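Local coordinates for OsmC-like protein (Jannaschia sp., PDB 3CJE), which probably reduces organic hydroperoxides with paired cysteines, as a dimeric member of the OsmC/Ohr family involved in resistance to oxidative stress, at residues A13-T18 with V98-A103; F17-K22 with L31-V36; F43-D48 with L63-A68; T71-T76 with C142-T147; T90-E95 with I120-P125. All coordinates share one frame; numbering follows the deposited sequence. Where two conformers were deposited one is given.

Contact 1 of 5, residues A13-T18 with V98-A103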
# COMPACT_ATOMS: atom_id res chain seq x y z
N ALA A 13 -18.90 -1.90 10.81
CA ALA A 13 -17.80 -2.71 11.31
C ALA A 13 -16.55 -2.19 10.65
O ALA A 13 -16.48 -2.15 9.42
CB ALA A 13 -18.00 -4.13 10.97
N GLU A 14 -15.59 -1.80 11.48
CA GLU A 14 -14.39 -1.12 11.02
C GLU A 14 -13.11 -1.92 11.21
O GLU A 14 -12.95 -2.66 12.20
CB GLU A 14 -14.22 0.20 11.77
CG GLU A 14 -15.27 1.23 11.43
CD GLU A 14 -15.03 2.58 12.11
OE1 GLU A 14 -14.22 2.66 13.09
OE2 GLU A 14 -15.66 3.53 11.63
N VAL A 15 -12.17 -1.68 10.31
CA VAL A 15 -10.79 -2.06 10.46
C VAL A 15 -10.02 -0.74 10.50
O VAL A 15 -10.23 0.11 9.63
CB VAL A 15 -10.28 -3.01 9.33
CG1 VAL A 15 -8.73 -3.18 9.45
CG2 VAL A 15 -11.02 -4.36 9.36
N VAL A 16 -9.18 -0.53 11.52
CA VAL A 16 -8.50 0.76 11.75
C VAL A 16 -7.04 0.45 11.97
O VAL A 16 -6.70 -0.34 12.83
CB VAL A 16 -9.05 1.54 12.97
CG1 VAL A 16 -8.28 2.83 13.17
CG2 VAL A 16 -10.57 1.80 12.81
N PHE A 17 -6.18 1.08 11.17
CA PHE A 17 -4.75 1.05 11.38
C PHE A 17 -4.23 2.47 11.56
O PHE A 17 -4.74 3.43 10.96
CB PHE A 17 -4.01 0.43 10.18
CG PHE A 17 -3.97 -1.07 10.20
CD1 PHE A 17 -5.09 -1.82 9.91
CD2 PHE A 17 -2.80 -1.76 10.52
CE1 PHE A 17 -5.04 -3.23 9.92
CE2 PHE A 17 -2.77 -3.19 10.51
CZ PHE A 17 -3.87 -3.88 10.22
N THR A 18 -3.20 2.57 12.38
CA THR A 18 -2.43 3.78 12.49
C THR A 18 -0.95 3.53 12.24
O THR A 18 -0.46 2.41 12.36
CB THR A 18 -2.59 4.41 13.87
OG1 THR A 18 -2.09 3.53 14.91
CG2 THR A 18 -4.07 4.74 14.14
N VAL A 98 -5.90 5.17 8.97
CA VAL A 98 -6.74 4.72 7.88
C VAL A 98 -7.86 3.82 8.45
O VAL A 98 -7.59 2.94 9.27
CB VAL A 98 -5.95 3.97 6.78
CG1 VAL A 98 -6.87 3.61 5.59
CG2 VAL A 98 -4.75 4.84 6.29
N VAL A 99 -9.08 4.05 8.00
CA VAL A 99 -10.26 3.33 8.43
C VAL A 99 -10.92 2.72 7.19
O VAL A 99 -11.16 3.42 6.20
CB VAL A 99 -11.29 4.21 9.16
CG1 VAL A 99 -12.47 3.35 9.65
CG2 VAL A 99 -10.59 4.95 10.31
N TRP A 100 -11.22 1.43 7.28
CA TRP A 100 -12.02 0.72 6.31
C TRP A 100 -13.23 0.13 7.00
O TRP A 100 -13.27 0.01 8.20
CB TRP A 100 -11.25 -0.47 5.71
CG TRP A 100 -10.00 -0.17 4.92
CD1 TRP A 100 -9.92 0.02 3.56
CD2 TRP A 100 -8.68 -0.05 5.41
NE1 TRP A 100 -8.62 0.24 3.19
CE2 TRP A 100 -7.83 0.23 4.30
CE3 TRP A 100 -8.10 -0.12 6.70
CZ2 TRP A 100 -6.44 0.34 4.43
CZ3 TRP A 100 -6.74 0.06 6.83
CH2 TRP A 100 -5.91 0.28 5.70
N ASP A 101 -14.19 -0.31 6.21
CA ASP A 101 -15.29 -1.06 6.78
C ASP A 101 -15.65 -2.25 5.93
O ASP A 101 -15.31 -2.33 4.74
CB ASP A 101 -16.49 -0.17 7.02
CG ASP A 101 -16.88 0.63 5.78
OD1 ASP A 101 -16.76 0.09 4.68
OD2 ASP A 101 -17.32 1.79 5.92
N TRP A 102 -16.32 -3.19 6.58
CA TRP A 102 -16.79 -4.39 5.91
C TRP A 102 -18.27 -4.62 6.15
O TRP A 102 -18.85 -4.12 7.13
CB TRP A 102 -15.95 -5.62 6.29
CG TRP A 102 -16.41 -6.40 7.56
CD1 TRP A 102 -17.38 -7.37 7.64
CD2 TRP A 102 -15.87 -6.25 8.87
NE1 TRP A 102 -17.48 -7.82 8.93
CE2 TRP A 102 -16.56 -7.14 9.70
CE3 TRP A 102 -14.87 -5.43 9.42
CZ2 TRP A 102 -16.29 -7.22 11.08
CZ3 TRP A 102 -14.59 -5.52 10.77
CH2 TRP A 102 -15.30 -6.42 11.59
N ALA A 103 -18.86 -5.44 5.28
CA ALA A 103 -20.22 -5.89 5.43
C ALA A 103 -20.32 -7.32 4.91
O ALA A 103 -19.64 -7.70 3.97
CB ALA A 103 -21.18 -4.97 4.68
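Ala13 meets Trp102 near one end of an antiparallel strand pair, 13-24 beside 93-105, in the main sheet of the OsmC fold, and the pair illustrates how backbone bonds fix the register while the two faces sort the side chains. CB of Ala13 stands over the six-membered ring of Trp102, 3.4 Å from its centroid and only 4° off the normal, a clear CH-pi contact. Glu14 turns to the other face. Its CD comes to 3.6 Å from Val99 CG1, and its carboxylate oxygens go on to salt bridges with Lys37 and Lys114. Val15 forms a hydrogen-bonded pair with Trp100: the Trp100 N-H points almost straight at Val15 O (174°), whereas Val15 N, 2.9 Å from Trp100 O, approaches that oxygen from above its carbonyl plane. Among the side chains, Val15 CG2 crosses toward Trp102 CE3 at 4.0 Å. Val16 lies alongside Val99, both pointing the same way, with CG2 of the first 4.0 Å from CG1 of the second. Phe17 and Val98 close the series with a reciprocal pair of backbone bonds. The face carrying Val15, Phe17 and Trp100 is packed against helix 62-81 through Leu63, and the second subunit also packs here: its Thr147 bonds to the indole NE1 of Trp100, and its Phe143 meets the same indole edge to face. The Phe17 ring itself, with CG anti to its carbonyl carbon (chi1 -83°), comes obliquely to the indole, Phe17 CD1 lying 4.0 Å from Trp100 CZ3.

Contact 2 of 5, residues F17-K22 with L31-V36; sequences FTCNGK and LDVAMV
Met35, present as selenomethionine, lies across the ring of Phe17 where strands 13-24 and 28-37 pair as a beta hairpin. In the conformer described, one of two deposited, its side chain is extended as far as SE and then bent. CB sits over the ring toward the rim, 3.7 Å from Phe17 CZ and 22° off the normal at the centroid, a CH-pi contact. CG, set anti to the backbone N (chi1 -172°), stays close and touches Phe17 CE1 at 3.7 Å. SE has slipped outward to 4.8 Å from the ring centroid, an oblique Met-aromatic contact. A chi3 of 48° then takes CE off the extended line, where it makes no contact with Phe17. At the edge of the same ring, in its plane, lies Val33 CG1, 3.9 Å from Phe17 CD2. Further along this face, Cys19 SG touches both Leu31 CB and Val33 CG2, each at 3.8 Å, and Leu31 CD2 reaches across to the bare CA of Gly21. The backbones are tied by reciprocal bonds in two pairs, Thr18 with Ala34 and Asn20 with Asp32. On the other face, a water lies 2.8 Å from Thr18 OG1 and donates to Asp32 O at 2.9 Å. The Asp32 carboxylate is taken up by Arg42 of the next strand. Ile67 and Thr71 of helix 62-81 press on the face of Phe17, Cys19 and Val33. The chemistry therefore divides the hairpin into an apolar side, with the Cys19 thiol, turned to helix 62-81 and a polar side that accommodates water and charge.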
# COMPACT_ATOMS: atom_id res chain seq x y z
N PHE A 17 -6.18 1.08 11.17
CA PHE A 17 -4.75 1.05 11.38
C PHE A 17 -4.23 2.47 11.56
O PHE A 17 -4.74 3.43 10.96
CB PHE A 17 -4.01 0.43 10.18
CG PHE A 17 -3.97 -1.07 10.20
CD1 PHE A 17 -5.09 -1.82 9.91
CD2 PHE A 17 -2.80 -1.76 10.52
CE1 PHE A 17 -5.04 -3.23 9.92
CE2 PHE A 17 -2.77 -3.19 10.51
CZ PHE A 17 -3.87 -3.88 10.22
N THR A 18 -3.20 2.57 12.38
CA THR A 18 -2.43 3.78 12.49
C THR A 18 -0.95 3.53 12.24
O THR A 18 -0.46 2.41 12.36
CB THR A 18 -2.59 4.41 13.87
OG1 THR A 18 -2.09 3.53 14.91
CG2 THR A 18 -4.07 4.74 14.14
N CYS A 19 -0.23 4.61 11.94
CA CYS A 19 1.22 4.54 11.77
C CYS A 19 1.80 5.83 12.25
O CYS A 19 1.34 6.89 11.84
CB CYS A 19 1.55 4.33 10.33
SG CYS A 19 3.34 4.13 10.01
N ASN A 20 2.75 5.73 13.16
CA ASN A 20 3.53 6.87 13.57
C ASN A 20 4.93 6.70 13.03
O ASN A 20 5.64 5.77 13.39
CB ASN A 20 3.62 7.06 15.06
CG ASN A 20 4.34 8.39 15.37
OD1 ASN A 20 3.88 9.45 14.94
ND2 ASN A 20 5.51 8.32 15.97
N GLY A 21 5.30 7.59 12.12
CA GLY A 21 6.59 7.52 11.46
C GLY A 21 7.54 8.57 11.98
O GLY A 21 7.14 9.74 12.17
N LYS A 22 8.77 8.16 12.20
CA LYS A 22 9.83 9.03 12.65
C LYS A 22 11.03 8.95 11.73
O LYS A 22 11.49 7.86 11.41
CB LYS A 22 10.25 8.66 14.06
CG LYS A 22 9.17 8.83 15.09
CD LYS A 22 9.77 8.79 16.54
N LEU A 31 8.69 3.19 11.23
CA LEU A 31 7.26 3.20 11.12
C LEU A 31 6.66 2.29 12.18
O LEU A 31 6.73 1.09 12.05
CB LEU A 31 6.87 2.73 9.72
CG LEU A 31 7.52 3.56 8.60
CD1 LEU A 31 7.52 2.89 7.25
CD2 LEU A 31 6.89 4.98 8.59
N ASP A 32 6.05 2.89 13.20
CA ASP A 32 5.38 2.19 14.27
C ASP A 32 3.91 2.02 13.88
O ASP A 32 3.11 2.93 14.02
CB ASP A 32 5.49 3.00 15.56
CG ASP A 32 4.74 2.39 16.74
OD1 ASP A 32 4.26 1.19 16.70
OD2 ASP A 32 4.61 3.18 17.73
N VAL A 33 3.58 0.84 13.35
CA VAL A 33 2.23 0.55 12.87
C VAL A 33 1.43 -0.16 13.93
O VAL A 33 1.97 -1.01 14.69
CB VAL A 33 2.27 -0.34 11.58
CG1 VAL A 33 0.86 -0.70 11.10
CG2 VAL A 33 3.07 0.35 10.48
N ALA A 34 0.18 0.23 14.08
CA ALA A 34 -0.72 -0.51 14.95
C ALA A 34 -2.03 -0.84 14.25
O ALA A 34 -2.61 0.03 13.58
CB ALA A 34 -1.06 0.32 16.19
N MSE A 35 -2.52 -2.07 14.39
CA MSE A 35 -3.93 -2.33 14.16
C MSE A 35 -4.62 -1.92 15.45
O MSE A 35 -4.20 -2.32 16.55
CB MSE A 35 -4.22 -3.81 13.87
CG MSE A 35 -5.65 -4.01 13.45
SE MSE A 35 -6.08 -5.84 12.87
CE MSE A 35 -5.27 -6.81 14.35
N VAL A 36 -5.66 -1.11 15.32
CA VAL A 36 -6.44 -0.60 16.44
C VAL A 36 -7.77 -1.34 16.53
O VAL A 36 -8.20 -1.72 17.63
CB VAL A 36 -6.65 0.93 16.33
CG1 VAL A 36 -7.47 1.41 17.51
CG2 VAL A 36 -5.28 1.64 16.29
O HOH W 1 0.66 3.66 15.32

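Contact 3 of 5, residues F43-D48 with L63-A68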
# COMPACT_ATOMS: atom_id res chain seq x y z
N PHE A 43 3.39 -3.42 15.09
CA PHE A 43 4.44 -3.90 14.20
C PHE A 43 5.46 -2.79 13.99
O PHE A 43 5.09 -1.67 13.70
CB PHE A 43 3.81 -4.27 12.86
CG PHE A 43 2.56 -5.09 12.99
CD1 PHE A 43 2.64 -6.46 13.13
CD2 PHE A 43 1.30 -4.48 13.00
CE1 PHE A 43 1.50 -7.22 13.28
CE2 PHE A 43 0.17 -5.23 13.15
CZ PHE A 43 0.28 -6.61 13.28
N ALA A 44 6.75 -3.10 14.11
CA ALA A 44 7.81 -2.12 13.88
C ALA A 44 8.31 -2.35 12.47
O ALA A 44 8.89 -3.40 12.18
CB ALA A 44 8.93 -2.24 14.93
N LEU A 45 8.09 -1.38 11.60
CA LEU A 45 8.53 -1.49 10.22
C LEU A 45 9.40 -0.28 9.87
O LEU A 45 9.60 0.63 10.69
CB LEU A 45 7.32 -1.61 9.29
CG LEU A 45 6.33 -2.72 9.63
CD1 LEU A 45 5.09 -2.64 8.65
CD2 LEU A 45 7.01 -4.07 9.60
N ALA A 46 9.93 -0.29 8.65
CA ALA A 46 10.83 0.77 8.24
C ALA A 46 10.90 0.81 6.73
O ALA A 46 10.65 -0.19 6.06
CB ALA A 46 12.20 0.58 8.86
N THR A 47 11.23 1.97 6.22
CA THR A 47 11.59 2.13 4.80
C THR A 47 12.90 2.89 4.71
O THR A 47 13.31 3.58 5.66
CB THR A 47 10.51 2.88 3.98
OG1 THR A 47 10.35 4.24 4.48
CG2 THR A 47 9.15 2.18 4.02
N ASP A 48 13.57 2.78 3.57
CA ASP A 48 14.82 3.50 3.35
C ASP A 48 15.04 3.63 1.86
O ASP A 48 14.38 2.94 1.08
CB ASP A 48 15.97 2.77 4.01
CG ASP A 48 17.13 3.69 4.44
OD1 ASP A 48 17.20 4.86 3.99
OD2 ASP A 48 17.91 3.18 5.25
N LEU A 63 -2.31 -5.13 5.52
CA LEU A 63 -2.69 -3.72 5.67
C LEU A 63 -1.59 -2.96 6.45
O LEU A 63 -1.49 -1.71 6.33
CB LEU A 63 -4.05 -3.56 6.35
CG LEU A 63 -5.25 -3.96 5.47
CD1 LEU A 63 -6.57 -3.63 6.21
CD2 LEU A 63 -5.20 -3.32 4.14
N ALA A 64 -0.82 -3.67 7.28
CA ALA A 64 0.32 -3.02 7.99
C ALA A 64 1.37 -2.58 6.97
O ALA A 64 1.92 -1.49 7.07
CB ALA A 64 0.99 -3.97 9.06
N LEU A 65 1.67 -3.46 6.01
CA LEU A 65 2.62 -3.07 4.95
C LEU A 65 2.06 -1.88 4.16
O LEU A 65 2.81 -0.96 3.82
CB LEU A 65 2.95 -4.25 4.05
CG LEU A 65 3.70 -5.43 4.66
CD1 LEU A 65 4.06 -6.43 3.51
CD2 LEU A 65 4.93 -5.02 5.36
N PHE A 66 0.76 -1.89 3.82
CA PHE A 66 0.15 -0.77 3.09
C PHE A 66 0.31 0.56 3.83
O PHE A 66 0.76 1.55 3.26
CB PHE A 66 -1.35 -1.03 2.86
CG PHE A 66 -2.06 0.15 2.33
CD1 PHE A 66 -1.88 0.57 1.02
CD2 PHE A 66 -2.87 0.93 3.17
CE1 PHE A 66 -2.55 1.72 0.55
CE2 PHE A 66 -3.53 2.08 2.68
CZ PHE A 66 -3.35 2.46 1.38
N ILE A 67 -0.10 0.62 5.10
CA ILE A 67 -0.08 1.90 5.83
C ILE A 67 1.36 2.38 6.06
O ILE A 67 1.63 3.57 5.99
CB ILE A 67 -0.92 1.89 7.11
CG1 ILE A 67 -1.22 3.34 7.57
CG2 ILE A 67 -0.31 1.03 8.21
CD1 ILE A 67 -2.22 3.47 8.70
N ALA A 68 2.29 1.44 6.30
CA ALA A 68 3.72 1.77 6.41
C ALA A 68 4.22 2.36 5.08
O ALA A 68 4.94 3.34 5.07
CB ALA A 68 4.55 0.57 6.82
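Leu45 reaches from strand 41-47 to Ala64, Leu65 and Ala68 on the first turns of helix 62-81, a small instance of a sheet packing on a helix through one branched side chain set among short ones. In the conformer described, one of two deposited, its CG is anti to the carbonyl carbon (chi1 -54°), and an anti chi2 carries CD1 on in the extended direction toward the helix. That single methyl does most of the work. It lies 3.7 Å from Ala68 CB and equally close to the carbonyl oxygen of Ala64, one helical turn earlier, while CD2 of Leu65 lies 4.1 Å from it. Two residues back along the strand, Phe43 also holds CG anti to its carbonyl carbon (chi1 -46°), and its CD2 meets Ala64 CB obliquely at 4.0 Å. No hydrogen bond joins the two segments. With two alanines facing the strand, helix and strand axes come within 9.3 Å of each other, their directions 44° apart. The strand has backbone partners in strand 28-37, where Phe43 bonds with Val33 and Leu45 with Leu31. The helix lies across further strands through Ile67, which packs on Val33, Phe17 and Val98 of three others. Leu65 packs on Thr47 of the second subunit and Thr47 on Leu65 of that subunit, so the junction itself takes part in the dimer interface.

Contact 4 of 5, residues T71-T76 with C142-T147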
# COMPACT_ATOMS: atom_id res chain seq x y z
N THR A 71 2.78 5.94 4.65
CA THR A 71 3.43 6.88 5.59
C THR A 71 4.87 7.14 5.13
O THR A 71 5.33 8.30 5.09
CB THR A 71 3.37 6.35 7.02
OG1 THR A 71 1.99 6.02 7.32
CG2 THR A 71 3.89 7.38 8.02
N GLY A 72 5.60 6.08 4.79
CA GLY A 72 6.97 6.18 4.32
C GLY A 72 7.10 6.95 3.02
O GLY A 72 8.05 7.70 2.85
N CYS A 73 6.13 6.79 2.13
CA CYS A 73 6.13 7.49 0.82
C CYS A 73 6.01 9.01 1.06
O CYS A 73 6.82 9.81 0.57
CB CYS A 73 5.03 6.96 -0.07
SG CYS A 73 5.31 7.47 -1.84
N VAL A 74 5.05 9.40 1.89
CA VAL A 74 4.83 10.81 2.23
C VAL A 74 6.09 11.40 2.86
O VAL A 74 6.58 12.45 2.47
CB VAL A 74 3.62 10.97 3.19
CG1 VAL A 74 3.55 12.40 3.79
CG2 VAL A 74 2.32 10.65 2.41
N MSE A 75 6.63 10.69 3.85
CA MSE A 75 7.84 11.14 4.55
C MSE A 75 9.02 11.29 3.61
O MSE A 75 9.77 12.28 3.70
CB MSE A 75 8.16 10.17 5.70
CG MSE A 75 7.17 10.22 6.78
SE MSE A 75 7.59 8.92 8.16
CE MSE A 75 9.07 9.90 8.95
N THR A 76 9.20 10.32 2.72
CA THR A 76 10.29 10.38 1.76
C THR A 76 10.21 11.63 0.89
O THR A 76 11.22 12.31 0.68
CB THR A 76 10.35 9.07 0.94
OG1 THR A 76 10.66 7.99 1.83
CG2 THR A 76 11.44 9.16 -0.13
N CYS A 142 4.16 12.08 -4.22
CA CYS A 142 4.02 10.81 -3.58
C CYS A 142 3.18 9.92 -4.50
O CYS A 142 1.99 10.14 -4.68
CB CYS A 142 3.31 10.99 -2.24
SG CYS A 142 2.92 9.41 -1.44
N PHE A 143 3.85 8.93 -5.09
CA PHE A 143 3.19 7.96 -5.95
C PHE A 143 1.91 7.37 -5.36
O PHE A 143 0.91 7.24 -6.06
CB PHE A 143 4.17 6.81 -6.28
CG PHE A 143 5.37 7.24 -7.10
CD1 PHE A 143 5.26 7.35 -8.47
CD2 PHE A 143 6.54 7.67 -6.47
CE1 PHE A 143 6.34 7.78 -9.28
CE2 PHE A 143 7.63 8.09 -7.29
CZ PHE A 143 7.50 8.15 -8.66
N LEU A 144 1.96 7.00 -4.09
CA LEU A 144 0.82 6.38 -3.44
C LEU A 144 -0.33 7.32 -3.18
O LEU A 144 -1.50 6.95 -3.37
CB LEU A 144 1.29 5.68 -2.16
CG LEU A 144 2.34 4.62 -2.36
CD1 LEU A 144 2.60 3.96 -0.99
CD2 LEU A 144 1.92 3.58 -3.43
N GLU A 145 -0.05 8.56 -2.78
CA GLU A 145 -1.11 9.55 -2.63
C GLU A 145 -1.81 9.81 -3.95
O GLU A 145 -3.05 9.89 -4.00
CB GLU A 145 -0.57 10.87 -2.12
CG GLU A 145 -0.20 10.84 -0.66
CD GLU A 145 -0.84 11.96 0.13
OE1 GLU A 145 -1.75 12.63 -0.40
OE2 GLU A 145 -0.38 12.18 1.27
N GLN A 146 -1.04 9.97 -5.00
CA GLN A 146 -1.64 10.22 -6.32
C GLN A 146 -2.45 9.01 -6.82
O GLN A 146 -3.46 9.18 -7.51
CB GLN A 146 -0.59 10.70 -7.31
CG GLN A 146 -0.01 12.09 -6.93
CD GLN A 146 -1.14 13.13 -6.71
OE1 GLN A 146 -1.36 13.63 -5.59
NE2 GLN A 146 -1.89 13.35 -7.72
N THR A 147 -2.02 7.81 -6.47
CA THR A 147 -2.76 6.57 -6.78
C THR A 147 -4.10 6.59 -6.05
O THR A 147 -5.15 6.32 -6.64
CB THR A 147 -1.92 5.35 -6.41
OG1 THR A 147 -0.69 5.40 -7.15
CG2 THR A 147 -2.65 4.03 -6.69
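Cys73 of the central helix 62-81 faces Cys142, just before helix 143-148, a pair consistent with the redox cysteines that OsmC/Ohr peroxidases use against hydroperoxides. The sulfurs, Cys73 SG and Cys142 SG, are 3.1 Å apart, too far for a disulfide in this model although closer than ordinary packing. Both are carried anti to their backbone N, Cys73 with chi1 -164° and Cys142 with chi1 174°, which turns each SG toward the other segment. Cys142 is also the N-cap of the helix that follows it: Glu145 N donates to Cys142 SG at 3.4 Å, in a nearly straight line (163°). One cysteine sulfur thus meets both the opposing thiol and a helix-starting N-H. Around the pair, Leu144 CD1 lies 4.0 Å from Cys73 CB, and Val74 CG2 comes to 3.3 Å from Glu145 OE2. That carboxylate oxygen is hydrogen-bonded to His156 of the second subunit. Leu63 of the second subunit packs on Leu144, so the cysteine pair lies close to the dimer interface, as in related Ohr/OsmC proteins. No hydrogen bond passes between the two helix segments, and side-chain packing alone joins them. Within the second helix, Phe143 O is gripped twice by one residue, since Thr147 N and Thr147 OG1 reach it from opposite faces of its plane, the hydroxyl OG1 of Thr147 lying 2.7 Å from Phe143 O.

Contact 5 of 5, residues T90-E95 with I120-P125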
# COMPACT_ATOMS: atom_id res chain seq x y z
N THR A 90 13.14 19.29 11.01
CA THR A 90 13.92 18.61 12.05
C THR A 90 13.03 17.54 12.70
O THR A 90 11.86 17.80 12.96
CB THR A 90 14.42 19.61 13.12
OG1 THR A 90 15.14 20.68 12.49
CG2 THR A 90 15.32 18.92 14.15
N ASP A 91 13.56 16.34 12.92
CA ASP A 91 12.84 15.32 13.67
C ASP A 91 11.41 15.13 13.12
O ASP A 91 10.40 15.13 13.86
CB ASP A 91 12.79 15.72 15.15
CG ASP A 91 14.17 15.67 15.81
OD1 ASP A 91 15.04 14.92 15.33
OD2 ASP A 91 14.36 16.40 16.80
N LEU A 92 11.34 15.00 11.82
CA LEU A 92 10.07 14.80 11.14
C LEU A 92 9.27 13.65 11.78
O LEU A 92 9.82 12.55 12.01
CB LEU A 92 10.32 14.49 9.67
CG LEU A 92 9.10 14.17 8.83
CD1 LEU A 92 8.07 15.36 8.69
CD2 LEU A 92 9.59 13.65 7.43
N ASP A 93 8.00 13.91 12.04
CA ASP A 93 7.06 12.89 12.50
C ASP A 93 5.79 13.02 11.69
O ASP A 93 5.26 14.12 11.50
CB ASP A 93 6.73 13.08 13.97
CG ASP A 93 5.96 11.90 14.53
OD1 ASP A 93 4.79 11.68 14.14
OD2 ASP A 93 6.57 11.18 15.36
N VAL A 94 5.32 11.88 11.18
CA VAL A 94 4.09 11.80 10.42
C VAL A 94 3.20 10.74 11.02
O VAL A 94 3.66 9.61 11.21
CB VAL A 94 4.34 11.51 8.93
CG1 VAL A 94 3.00 11.26 8.15
CG2 VAL A 94 5.17 12.66 8.32
N GLU A 95 1.95 11.11 11.30
CA GLU A 95 0.97 10.20 11.92
C GLU A 95 -0.12 9.96 10.88
O GLU A 95 -0.67 10.90 10.33
CB GLU A 95 0.37 10.83 13.17
CG GLU A 95 1.39 11.24 14.26
CD GLU A 95 0.83 12.03 15.51
OE1 GLU A 95 0.41 13.23 15.40
OE2 GLU A 95 0.86 11.45 16.62
N ILE A 120 1.13 15.97 10.05
CA ILE A 120 2.53 16.15 9.78
C ILE A 120 3.12 17.14 10.79
O ILE A 120 2.57 18.23 11.00
CB ILE A 120 2.69 16.66 8.36
CG1 ILE A 120 2.23 15.61 7.32
CG2 ILE A 120 4.16 17.07 8.12
CD1 ILE A 120 1.89 16.13 5.97
N ILE A 121 4.25 16.74 11.39
CA ILE A 121 4.99 17.58 12.35
C ILE A 121 6.40 17.81 11.82
O ILE A 121 7.23 16.88 11.73
CB ILE A 121 5.07 16.93 13.75
CG1 ILE A 121 3.66 16.59 14.23
CG2 ILE A 121 5.82 17.89 14.70
CD1 ILE A 121 3.64 15.78 15.55
N LEU A 122 6.65 19.07 11.45
CA LEU A 122 7.92 19.43 10.81
C LEU A 122 9.00 20.01 11.71
O LEU A 122 10.20 20.03 11.31
CB LEU A 122 7.68 20.42 9.65
CG LEU A 122 6.75 20.04 8.52
CD1 LEU A 122 6.61 21.14 7.45
CD2 LEU A 122 7.25 18.68 7.83
N HIS A 123 8.61 20.56 12.87
CA HIS A 123 9.54 21.28 13.75
C HIS A 123 10.36 22.28 12.94
O HIS A 123 11.58 22.35 13.06
CB HIS A 123 10.47 20.34 14.52
CG HIS A 123 9.76 19.29 15.30
ND1 HIS A 123 9.78 17.96 14.94
CD2 HIS A 123 8.99 19.38 16.41
CE1 HIS A 123 9.07 17.26 15.82
NE2 HIS A 123 8.58 18.09 16.71
N SER A 124 9.69 23.07 12.12
CA SER A 124 10.35 23.95 11.17
C SER A 124 10.39 25.38 11.67
O SER A 124 9.42 25.85 12.24
CB SER A 124 9.54 23.93 9.86
OG SER A 124 9.94 24.95 8.95
N PRO A 125 11.50 26.10 11.43
CA PRO A 125 11.58 27.51 11.77
C PRO A 125 11.06 28.47 10.68
O PRO A 125 11.28 29.68 10.78
CB PRO A 125 13.07 27.71 11.94
CG PRO A 125 13.63 26.85 10.87
CD PRO A 125 12.78 25.62 10.87
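Asp93 and Ile121 exchange two backbone hydrogen bonds where strands 93-105 and 108-121 come together, and the residues beyond them illustrate how main-chain groups find partners once regular pairing stops. Asp93 N donates to Ile121 O in the carbonyl plane, close to straight (172°), and Ile121 N returns a 2.8 Å bond to Asp93 O. Farther out, Thr90 N donates to Leu122 O at 3.0 Å. The carbonyl of Thr90 then turns to a side chain: His123 ND1 donates to Thr90 O at 2.9 Å, with the oxygen near the imidazole plane and the bond somewhat bent (143°). Asp91 O lies at the same ring edge. Ile121 CG2 covers one face of this imidazole from its own segment. Both Asp91 and His123 have left-handed backbone angles, which marks the break in the strand pattern. Leu92 N, at this break, is hydrogen-bonded to a glycerol, probably from the crystallisation liquor. Apolar contacts accompany these bonds on the face of Val94 and Ile120: Leu92 CD1 is 3.5 Å from Leu122 CD2, the two side chains lying side by side, and Val94 CG2 approaches Ile120 CG1 at 4.3 Å. Val94 rests on Met75 of helix 62-81, while Ile120 touches Ile135 of helix 128-141. The Asp93 carboxylate lies beside the side-chain amide of Asn20, a probable hydrogen-bond partner. This is the open end of the antiparallel beta hairpin formed by strands 93-105 and 108-121, and the sheet carries on past it, for Ile120 pairs in parallel with a strand of the second subunit.

How the contacts relate
Contacts 1, 2 and 5 are strand pairings of one antiparallel sheet: contacts 1 and 2 share Phe17 and Thr18 on strand 13-24, while contacts 1 and 5 share strand 93-105, their centres about 27 Å apart. Contacts 3 and 4 use successive parts of helix 62-81 and have no hydrogen bond across them; contact 3 is apolar packing of leucine, alanine and a phenylalanine ring, and contact 4 centres on two thiols. Contacts 1, 3 and 4 are the more buried; contact 5 includes exposed residues at the sheet end, and contact 2 is intermediate. Contact 2 alone is untouched by the second subunit. Helix 62-81 ties contacts 4 and 5, Met75 packing on Val94.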